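Local coordinates for protein galactonate dehydratase (Zobellia galactanivorans, PDB 5OLC) that belongs to the enolase superfamily, pairing a mandelate racemase-like N-terminal domain with an enolase-type barrel domain, at residues L123-S126 with V127-G131. Numbering follows the deposited sequence.
Sequences LPVS and VLLGG
Val127 lies over Leu123 and Pro124 with its two methyl branches. Val127 CG1 meets the end of Leu123, 3.8 Å from Leu123 CD2, and the two side chains cross at about a right angle. Val127 CG2 turns to the proline ring instead, 3.9 Å from Pro124 CG. The first torsion of Val127 makes this split: CG1 is anti to the backbone N (chi1 163°) and CG2 stands beside it. Leu128 takes the inner part of Leu123, with Leu128 CD1 3.9 Å from Leu123 CB. Two residues along, the side chains of Val125 and Leu129 cross obliquely, with Val125 CG1 4.0 Å from Leu129 CG.

Residues 125-128 form a short, weakly bonded helical turn in the N-terminal domain of the enolase superfamily fold. Leu128 N bonds to Pro124 O at 3.3 Å. The turn ends in a Schellman motif, with Gly130 at positive phi. Its bonds are Gly131 N to Ser126 O, 3.1 Å, and a weak one from Gly130 N to Val127 O, 3.3 Å. Leu129 N is a second donor to Ser126 O, at 3.2 Å. Leu129 N and Gly131 N arrive from opposite faces of the carbonyl plane. Leu129 N sits well above it, 74° out, while Gly131 N is tilted by 20°.

Helix 309-321 of the barrel domain packs against this turn, and His317 ND1 hydrogen-bonds to Ser126 N. Trp114 of helix 101-120 touches Val125, Leu128 and Leu129. Leu123 packs on Leu121, and Val127 on Ile80, of a second subunit.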
# COMPACT_ATOMS: atom_id res chain seq x y z
N LEU A 123 44.46 -15.26 14.49
CA LEU A 123 43.67 -14.12 14.96
C LEU A 123 42.35 -14.57 15.59
O LEU A 123 41.77 -15.54 15.09
CB LEU A 123 43.33 -13.19 13.78
CG LEU A 123 44.39 -12.21 13.32
CD1 LEU A 123 43.95 -11.55 12.04
CD2 LEU A 123 44.68 -11.16 14.37
N PRO A 124 41.78 -13.85 16.60
CA PRO A 124 40.44 -14.24 17.08
C PRO A 124 39.37 -14.04 15.97
O PRO A 124 39.66 -13.39 14.95
CB PRO A 124 40.21 -13.34 18.30
CG PRO A 124 41.08 -12.18 18.08
CD PRO A 124 42.27 -12.66 17.30
N VAL A 125 38.17 -14.63 16.15
CA VAL A 125 37.08 -14.54 15.17
C VAL A 125 36.57 -13.08 15.03
O VAL A 125 36.32 -12.65 13.89
CB VAL A 125 35.94 -15.56 15.44
CG1 VAL A 125 34.78 -15.40 14.45
CG2 VAL A 125 36.47 -16.99 15.40
N SER A 126 36.42 -12.33 16.16
CA SER A 126 35.93 -10.94 16.13
C SER A 126 36.76 -10.04 15.23
O SER A 126 36.20 -9.31 14.42
CB SER A 126 35.78 -10.36 17.53
OG SER A 126 36.67 -10.86 18.51
N VAL A 127 38.10 -10.15 15.32
CA VAL A 127 39.03 -9.39 14.49
C VAL A 127 38.89 -9.83 13.03
O VAL A 127 38.95 -9.00 12.11
CB VAL A 127 40.47 -9.52 15.05
CG1 VAL A 127 41.54 -9.12 14.03
CG2 VAL A 127 40.62 -8.72 16.34
N LEU A 128 38.64 -11.13 12.82
CA LEU A 128 38.48 -11.70 11.49
C LEU A 128 37.09 -11.45 10.87
O LEU A 128 36.91 -11.71 9.66
CB LEU A 128 38.83 -13.19 11.51
CG LEU A 128 40.27 -13.51 11.26
CD1 LEU A 128 40.55 -14.92 11.59
CD2 LEU A 128 40.63 -13.26 9.83
N LEU A 129 36.11 -10.96 11.69
CA LEU A 129 34.76 -10.60 11.24
C LEU A 129 34.77 -9.12 10.78
O LEU A 129 33.82 -8.64 10.15
CB LEU A 129 33.68 -10.80 12.35
CG LEU A 129 33.15 -12.20 12.68
CD1 LEU A 129 32.33 -12.18 13.98
CD2 LEU A 129 32.32 -12.80 11.54
N GLY A 130 35.85 -8.41 11.13
CA GLY A 130 36.02 -7.01 10.78
C GLY A 130 36.70 -6.16 11.83
O GLY A 130 37.27 -5.12 11.49
N GLY A 131 36.62 -6.57 13.09
CA GLY A 131 37.24 -5.82 14.18
C GLY A 131 36.47 -5.84 15.48
O GLY A 131 35.24 -5.87 15.48